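Local coordinates for protein beta-galactosidase (Geobacillus stearothermophilus, PDB 4OIF) that probably hydrolyses terminal non-reducing beta-D-galactose residues from beta-D-galactosides and carries a zinc ion bound by four cysteines, at residues H122-S126 with E162-C168; A171-L176 with D223-F227; V228-I233 with G268-F274. All coordinates share one frame; numbering follows the deposited sequence. Where two conformers were deposited one is given.

Contact 1 (H122-S126 with E162-C168). With ZN (zinc ion), chain D.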
# COMPACT_ATOMS: atom_id res chain seq x y z
N HIS A 122 -12.87 6.45 -22.92
CA HIS A 122 -13.64 5.72 -23.92
C HIS A 122 -12.88 4.51 -24.45
O HIS A 122 -11.65 4.50 -24.48
CB HIS A 122 -13.96 6.64 -25.07
CG HIS A 122 -12.74 7.15 -25.78
ND1 HIS A 122 -11.95 8.17 -25.27
CD2 HIS A 122 -12.16 6.76 -26.94
CE1 HIS A 122 -10.95 8.39 -26.11
NE2 HIS A 122 -11.05 7.56 -27.13
N CYS A 123 -13.61 3.50 -24.88
CA CYS A 123 -13.04 2.41 -25.66
C CYS A 123 -12.50 2.96 -26.98
O CYS A 123 -13.24 3.58 -27.74
CB CYS A 123 -14.11 1.32 -25.90
SG CYS A 123 -13.75 0.12 -27.24
N PHE A 124 -11.22 2.75 -27.26
CA PHE A 124 -10.66 3.36 -28.46
C PHE A 124 -10.97 2.54 -29.74
O PHE A 124 -10.62 2.95 -30.86
CB PHE A 124 -9.14 3.57 -28.35
CG PHE A 124 -8.36 2.39 -27.80
CD1 PHE A 124 -8.59 1.13 -28.28
CD2 PHE A 124 -7.27 2.59 -26.95
CE1 PHE A 124 -7.85 0.06 -27.85
CE2 PHE A 124 -6.50 1.53 -26.48
CZ PHE A 124 -6.81 0.23 -26.96
N THR A 125 -11.64 1.39 -29.60
CA THR A 125 -11.96 0.56 -30.78
C THR A 125 -13.41 0.77 -31.25
O THR A 125 -13.68 0.74 -32.45
CB THR A 125 -11.73 -0.95 -30.50
OG1 THR A 125 -10.32 -1.22 -30.35
CG2 THR A 125 -12.24 -1.81 -31.66
N SER A 126 -14.32 0.98 -30.31
CA SER A 126 -15.76 1.13 -30.60
C SER A 126 -16.09 1.92 -31.88
O SER A 126 -15.66 3.07 -32.04
CB SER A 126 -16.46 1.79 -29.42
OG SER A 126 -17.69 2.37 -29.81
N GLU A 162 -6.22 2.57 -21.71
CA GLU A 162 -6.41 1.46 -22.63
C GLU A 162 -7.74 0.77 -22.39
O GLU A 162 -8.42 1.03 -21.40
CB GLU A 162 -5.25 0.48 -22.51
CG GLU A 162 -4.88 0.12 -21.08
CD GLU A 162 -3.53 -0.57 -20.99
OE1 GLU A 162 -2.49 0.08 -21.26
OE2 GLU A 162 -3.50 -1.78 -20.64
N CYS A 163 -8.12 -0.08 -23.32
CA CYS A 163 -9.33 -0.87 -23.18
C CYS A 163 -9.05 -2.31 -23.60
O CYS A 163 -8.28 -2.55 -24.54
CB CYS A 163 -10.48 -0.27 -24.00
SG CYS A 163 -12.03 -1.17 -23.80
N HIS A 164 -9.67 -3.25 -22.90
CA HIS A 164 -9.41 -4.67 -23.06
C HIS A 164 -10.66 -5.45 -23.43
O HIS A 164 -10.68 -6.67 -23.30
CB HIS A 164 -8.83 -5.26 -21.77
CG HIS A 164 -7.54 -4.64 -21.35
ND1 HIS A 164 -6.32 -5.24 -21.57
CD2 HIS A 164 -7.28 -3.48 -20.70
CE1 HIS A 164 -5.36 -4.47 -21.08
NE2 HIS A 164 -5.92 -3.40 -20.55
N CYS A 165 -11.70 -4.76 -23.87
CA CYS A 165 -12.94 -5.41 -24.26
C CYS A 165 -12.70 -6.32 -25.47
O CYS A 165 -11.61 -6.32 -26.05
CB CYS A 165 -14.02 -4.38 -24.58
SG CYS A 165 -13.84 -3.53 -26.14
N ASN A 166 -13.72 -7.09 -25.85
CA ASN A 166 -13.53 -8.07 -26.91
C ASN A 166 -13.31 -7.41 -28.27
O ASN A 166 -12.62 -7.99 -29.14
CB ASN A 166 -14.70 -9.05 -26.95
CG ASN A 166 -14.73 -9.98 -25.73
OD1 ASN A 166 -13.70 -10.29 -25.13
ND2 ASN A 166 -15.93 -10.41 -25.35
N LEU A 167 -13.83 -6.20 -28.45
CA LEU A 167 -13.58 -5.42 -29.65
C LEU A 167 -12.10 -5.12 -29.78
O LEU A 167 -11.47 -5.32 -30.83
CB LEU A 167 -14.39 -4.12 -29.61
CG LEU A 167 -15.91 -4.31 -29.60
CD1 LEU A 167 -16.60 -2.99 -29.87
CD2 LEU A 167 -16.32 -5.35 -30.62
N CYS A 168 -11.54 -4.64 -28.68
CA CYS A 168 -10.12 -4.34 -28.58
C CYS A 168 -9.25 -5.60 -28.68
O CYS A 168 -8.14 -5.53 -29.20
CB CYS A 168 -9.84 -3.58 -27.28
SG CYS A 168 -10.51 -1.86 -27.27
ZN ZN D . -12.42 -1.62 -26.15
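C123 and C163 bring the loop 122-126 and the segment 162-168 together with their CA atoms 5.5 Å apart, and T125 comes similarly close to C168 at the start of helix 166-179. A zinc ion joins them through four sulfurs, C123 SG from the loop and C163, C165 and C168 SG from the other segment, with C168 SG 2.2 Å from the metal. C123 SG lies anti to its backbone N (chi1 163°), which turns it to the metal, and it also accepts the S126 N-H, 3.2 Å from S126 N. C165 SG takes a capping bond from C168 N; such N-H donors probably help offset thiolate charge. This is a Cys4 zinc site, with one ligand from a distant loop, two from the turn before helix 166-179 and one, C168, from its first turn. Beside it, F124 sets its ring obliquely against the site, CE1 lying 3.3 Å from C168 SG and CZ 3.9 Å from C163 N. With an alanine at F124, C168 SG would probably lose its sulfur-aromatic neighbour and a gap would open towards C163 and V228. T125 OG1 sits 3.2 Å from C168 SG but bonds to Q231 NE2, while T125 CG2 packs on L167 CB at 3.8 Å. E162 OE2 accepts from W224 NE1, and H164 stacks on the W224 ring.

Contact 2 (A171-L176 with D223-F227)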
# COMPACT_ATOMS: atom_id res chain seq x y z
N ALA A 171 -9.15 -6.35 -32.32
CA ALA A 171 -8.31 -5.35 -32.99
C ALA A 171 -6.80 -5.58 -32.72
O ALA A 171 -5.96 -5.38 -33.61
CB ALA A 171 -8.72 -3.94 -32.57
N PHE A 172 -6.47 -6.00 -31.50
CA PHE A 172 -5.10 -6.35 -31.11
C PHE A 172 -4.62 -7.56 -31.89
O PHE A 172 -3.49 -7.60 -32.37
CB PHE A 172 -5.03 -6.62 -29.60
CG PHE A 172 -3.64 -6.93 -29.10
CD1 PHE A 172 -2.56 -6.12 -29.44
CD2 PHE A 172 -3.43 -8.02 -28.26
CE1 PHE A 172 -1.28 -6.41 -28.97
CE2 PHE A 172 -2.16 -8.31 -27.78
CZ PHE A 172 -1.07 -7.51 -28.14
N ARG A 173 -5.49 -8.56 -32.04
CA ARG A 173 -5.17 -9.72 -32.85
C ARG A 173 -4.90 -9.35 -34.31
O ARG A 173 -3.92 -9.83 -34.90
CB ARG A 173 -6.28 -10.75 -32.78
CG ARG A 173 -6.16 -11.64 -31.58
CD ARG A 173 -7.29 -12.64 -31.50
NE ARG A 173 -7.53 -12.98 -30.11
CZ ARG A 173 -8.62 -12.63 -29.44
NH1 ARG A 173 -9.59 -11.98 -30.05
NH2 ARG A 173 -8.73 -12.96 -28.16
N GLU A 174 -5.74 -8.49 -34.89
CA GLU A 174 -5.52 -8.07 -36.27
C GLU A 174 -4.22 -7.28 -36.41
O GLU A 174 -3.48 -7.43 -37.39
CB GLU A 174 -6.71 -7.26 -36.79
CG GLU A 174 -7.96 -8.12 -37.00
CD GLU A 174 -7.70 -9.29 -37.94
OE1 GLU A 174 -7.12 -9.04 -39.03
OE2 GLU A 174 -8.04 -10.45 -37.58
N TRP A 175 -3.95 -6.45 -35.40
CA TRP A 175 -2.72 -5.68 -35.33
C TRP A 175 -1.50 -6.61 -35.32
O TRP A 175 -0.51 -6.36 -36.01
CB TRP A 175 -2.74 -4.80 -34.08
CG TRP A 175 -1.58 -3.85 -33.93
CD1 TRP A 175 -1.53 -2.56 -34.38
CD2 TRP A 175 -0.34 -4.10 -33.26
NE1 TRP A 175 -0.33 -1.99 -34.03
CE2 TRP A 175 0.43 -2.92 -33.35
CE3 TRP A 175 0.21 -5.21 -32.61
CZ2 TRP A 175 1.71 -2.81 -32.81
CZ3 TRP A 175 1.49 -5.10 -32.06
CH2 TRP A 175 2.22 -3.91 -32.17
N LEU A 176 -1.60 -7.68 -34.55
CA LEU A 176 -0.49 -8.61 -34.42
C LEU A 176 -0.30 -9.40 -35.71
O LEU A 176 0.83 -9.70 -36.10
CB LEU A 176 -0.71 -9.55 -33.22
CG LEU A 176 -0.41 -9.00 -31.82
CD1 LEU A 176 -0.87 -9.98 -30.76
CD2 LEU A 176 1.07 -8.68 -31.62
N ASP A 223 4.31 -5.24 -27.05
CA ASP A 223 3.42 -5.14 -28.20
C ASP A 223 2.05 -4.59 -27.82
O ASP A 223 1.45 -3.86 -28.61
CB ASP A 223 3.27 -6.49 -28.90
CG ASP A 223 4.35 -6.74 -29.94
OD1 ASP A 223 5.12 -5.80 -30.23
OD2 ASP A 223 4.42 -7.86 -30.49
N TRP A 224 1.55 -4.90 -26.63
CA TRP A 224 0.28 -4.32 -26.18
C TRP A 224 0.42 -2.81 -26.01
O TRP A 224 -0.44 -2.06 -26.45
CB TRP A 224 -0.22 -4.96 -24.88
CG TRP A 224 -1.47 -4.28 -24.33
CD1 TRP A 224 -1.56 -3.49 -23.22
CD2 TRP A 224 -2.79 -4.31 -24.89
NE1 TRP A 224 -2.85 -3.04 -23.05
CE2 TRP A 224 -3.62 -3.53 -24.06
CE3 TRP A 224 -3.35 -4.93 -26.01
CZ2 TRP A 224 -4.98 -3.35 -24.32
CZ3 TRP A 224 -4.70 -4.75 -26.27
CH2 TRP A 224 -5.49 -3.96 -25.42
N LYS A 225 1.49 -2.33 -25.39
CA LYS A 225 1.66 -0.89 -25.29
C LYS A 225 1.74 -0.23 -26.68
O LYS A 225 1.13 0.82 -26.92
CB LYS A 225 2.90 -0.56 -24.46
CG LYS A 225 2.74 -0.92 -22.98
CD LYS A 225 3.96 -0.54 -22.15
CE LYS A 225 3.72 -0.79 -20.66
NZ LYS A 225 4.07 -2.18 -20.22
N ARG A 226 2.46 -0.87 -27.60
CA ARG A 226 2.56 -0.36 -28.97
C ARG A 226 1.17 -0.29 -29.62
O ARG A 226 0.84 0.68 -30.27
CB ARG A 226 3.48 -1.23 -29.82
CG ARG A 226 4.95 -1.14 -29.47
CD ARG A 226 5.74 -2.26 -30.15
NE ARG A 226 7.18 -2.05 -30.08
CZ ARG A 226 8.07 -3.02 -29.87
NH1 ARG A 226 7.67 -4.28 -29.69
NH2 ARG A 226 9.36 -2.73 -29.82
N PHE A 227 0.37 -1.33 -29.42
CA PHE A 227 -0.96 -1.34 -29.99
C PHE A 227 -1.83 -0.27 -29.36
O PHE A 227 -2.66 0.30 -30.03
CB PHE A 227 -1.64 -2.70 -29.81
CG PHE A 227 -3.14 -2.64 -30.01
CD1 PHE A 227 -3.67 -2.64 -31.29
CD2 PHE A 227 -4.00 -2.57 -28.94
CE1 PHE A 227 -5.04 -2.57 -31.48
CE2 PHE A 227 -5.36 -2.51 -29.13
CZ PHE A 227 -5.88 -2.52 -30.40
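W175 lies against F227, the two side chains running past each other in opposite directions. Its CB touches F227 CD1 at 3.6 Å, CG meets the same carbon, and the F227 edge is turned to the face of the five-membered ring, planes 74° apart. F227 CB sits over the six-membered ring, 4.1 Å from its centroid, in a CH-pi contact. NE1 passes near F227 CA and donates to D230 OD2. CZ2 packs on R226 CB, and at the tip CH2 comes 3.6 Å from D223 O while CZ3 rests on D223 CB. R226 NH1 forms a salt bridge with D223 OD1 while R226 NH2 donates to E508 O; Y180 and W191 hold D223 OD2. F172 has CG anti to its backbone N (chi1 -178°), which lays its ring between W224 and L176: the W224 edge meets one face, the centroids of the F172 ring and the W224 six-membered ring 5.0 Å apart with planes at 89°, and L176 CD1 lies over the other. F172 CA in turn covers a face of F227. F172, W175, W224 and F227 form an aromatic cluster filling the crossing of helices 166-179 and 218-246, whose segments 171-176 and 223-227 have axes 10.6 Å apart.

Contact 3 (V228-I233 with G268-F274)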
# COMPACT_ATOMS: atom_id res chain seq x y z
N VAL A 228 -1.64 -0.01 -28.08
CA VAL A 228 -2.41 1.02 -27.41
C VAL A 228 -2.11 2.37 -28.06
O VAL A 228 -3.03 3.15 -28.38
CB VAL A 228 -2.10 1.04 -25.89
CG1 VAL A 228 -2.64 2.33 -25.26
CG2 VAL A 228 -2.67 -0.21 -25.22
N THR A 229 -0.82 2.62 -28.28
CA THR A 229 -0.43 3.83 -29.00
C THR A 229 -1.06 3.90 -30.41
O THR A 229 -1.72 4.89 -30.75
CB THR A 229 1.10 3.94 -29.13
OG1 THR A 229 1.64 4.32 -27.87
CG2 THR A 229 1.48 5.00 -30.17
N ASP A 230 -0.88 2.85 -31.20
CA ASP A 230 -1.41 2.82 -32.55
C ASP A 230 -2.92 3.00 -32.61
O ASP A 230 -3.43 3.73 -33.44
CB ASP A 230 -1.03 1.51 -33.25
CG ASP A 230 0.39 1.54 -33.80
OD1 ASP A 230 1.01 2.62 -33.79
OD2 ASP A 230 0.88 0.47 -34.23
N GLN A 231 -3.65 2.34 -31.72
CA GLN A 231 -5.08 2.40 -31.75
C GLN A 231 -5.57 3.78 -31.29
O GLN A 231 -6.58 4.30 -31.81
CB GLN A 231 -5.67 1.27 -30.88
CG GLN A 231 -7.18 1.08 -31.06
CD GLN A 231 -7.61 0.51 -32.38
OE1 GLN A 231 -7.05 0.83 -33.43
NE2 GLN A 231 -8.63 -0.34 -32.34
N THR A 232 -4.83 4.38 -30.36
CA THR A 232 -5.11 5.76 -29.95
C THR A 232 -4.93 6.73 -31.14
O THR A 232 -5.81 7.55 -31.43
CB THR A 232 -4.20 6.19 -28.78
OG1 THR A 232 -4.54 5.42 -27.63
CG2 THR A 232 -4.36 7.65 -28.46
N ILE A 233 -3.80 6.61 -31.84
CA ILE A 233 -3.52 7.44 -33.00
C ILE A 233 -4.56 7.25 -34.10
O ILE A 233 -5.06 8.21 -34.68
CB ILE A 233 -2.14 7.17 -33.58
CG1 ILE A 233 -1.07 7.55 -32.56
CG2 ILE A 233 -1.93 7.96 -34.86
CD1 ILE A 233 0.36 7.41 -33.09
N GLY A 268 2.21 6.66 -20.97
CA GLY A 268 1.07 5.95 -21.52
C GLY A 268 0.98 5.85 -23.03
O GLY A 268 0.22 5.03 -23.56
N LEU A 269 1.74 6.68 -23.73
CA LEU A 269 1.69 6.73 -25.19
C LEU A 269 3.06 7.08 -25.75
O LEU A 269 3.82 7.84 -25.15
CB LEU A 269 0.66 7.76 -25.66
CG LEU A 269 -0.82 7.48 -25.41
CD1 LEU A 269 -1.65 8.71 -25.73
CD2 LEU A 269 -1.28 6.28 -26.23
N ASP A 270 3.39 6.52 -26.91
CA ASP A 270 4.64 6.84 -27.57
C ASP A 270 4.48 8.15 -28.36
O ASP A 270 4.01 8.16 -29.49
CB ASP A 270 5.07 5.70 -28.48
CG ASP A 270 6.47 5.88 -29.01
OD1 ASP A 270 7.06 6.97 -28.83
OD2 ASP A 270 7.00 4.92 -29.61
N TYR A 271 4.88 9.26 -27.75
CA TYR A 271 4.71 10.56 -28.39
C TYR A 271 5.62 10.76 -29.59
O TYR A 271 5.36 11.61 -30.43
CB TYR A 271 4.95 11.69 -27.38
CG TYR A 271 3.84 11.91 -26.40
CD1 TYR A 271 2.54 11.51 -26.68
CD2 TYR A 271 4.10 12.52 -25.17
CE1 TYR A 271 1.52 11.72 -25.78
CE2 TYR A 271 3.09 12.73 -24.27
CZ TYR A 271 1.80 12.33 -24.57
OH TYR A 271 0.80 12.55 -23.66
N SER A 272 6.70 9.98 -29.68
CA SER A 272 7.62 10.13 -30.80
C SER A 272 6.92 9.66 -32.08
O SER A 272 7.26 10.07 -33.18
CB SER A 272 8.91 9.36 -30.58
OG SER A 272 8.74 7.98 -30.78
N LYS A 273 5.91 8.81 -31.89
CA LYS A 273 5.10 8.29 -32.98
C LYS A 273 3.90 9.19 -33.24
O LYS A 273 3.47 9.36 -34.39
CB LYS A 273 4.64 6.86 -32.65
CG LYS A 273 4.35 5.98 -33.86
CD LYS A 273 3.92 4.59 -33.43
CE LYS A 273 3.94 3.61 -34.60
NZ LYS A 273 3.18 4.16 -35.76
N PHE A 274 3.36 9.77 -32.16
CA PHE A 274 2.13 10.56 -32.25
C PHE A 274 2.47 11.91 -32.92
O PHE A 274 1.66 12.46 -33.69
CB PHE A 274 1.51 10.78 -30.86
CG PHE A 274 0.01 11.03 -30.87
CD1 PHE A 274 -0.83 10.38 -29.98
CD2 PHE A 274 -0.58 11.85 -31.83
CE1 PHE A 274 -2.20 10.60 -29.99
CE2 PHE A 274 -1.95 12.07 -31.86
CZ PHE A 274 -2.76 11.44 -30.94
O HOH W 1 0.92 3.19 -25.52
O HOH W 2 0.42 4.61 -35.79
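T229 OG1 accepts the backbone N-H of D270 in a nearly straight bond, 3.0 Å from D270 N and 168° at the hydrogen. A water, 2.7 Å from the same T229 OG1, donates to G268 O, so helix and loop are tied directly and through solvent. A second tie joins D230 to K273: D230 OD1 and K273 NZ form a salt bridge of 3.3 Å, and another water links the same two atoms. The lysine is bent at its end (chi4 -51°), and D230 OD1 lies alongside CE and NZ; D230 OD2 is taken up by W175. D270 is the N-cap of helix 271-274, its OD1 accepting both S272 N and S272 OG from one face of the carboxylate plane. Inward from these polar groups, L269 CD2 and T232 OG1 reach toward each other at 3.7 Å; the hydroxyl itself donates to V228 O. I233 CG1 lies over a face of F274, 4.0 Å from the ring centroid, a CH-pi contact. Here a capped short helix, after strand 264-265, is docked on helix 218-246, the last and longest helix in the beta-alpha-beta crossover between strands 150-154 and 252-259 of the TIM barrel.

The three contacts follow one another along the chain and lie close together, contact 2 being about 12 Å from each of the others, centre to centre, and contacts 1 and 3 about 15 Å apart. Helix 166-179 carries parts of contacts 1 and 2, and helix 218-246 carries consecutive turns of contacts 2 and 3. All belong to the TIM-barrel region, on the same side of the chain's centre. They thus form a continuous path from the zinc site, through two crossing helices, to the loop after strand 264-265, where D270 touches W419 and W423 of helix 419-427, within the range of the trimerisation domain family.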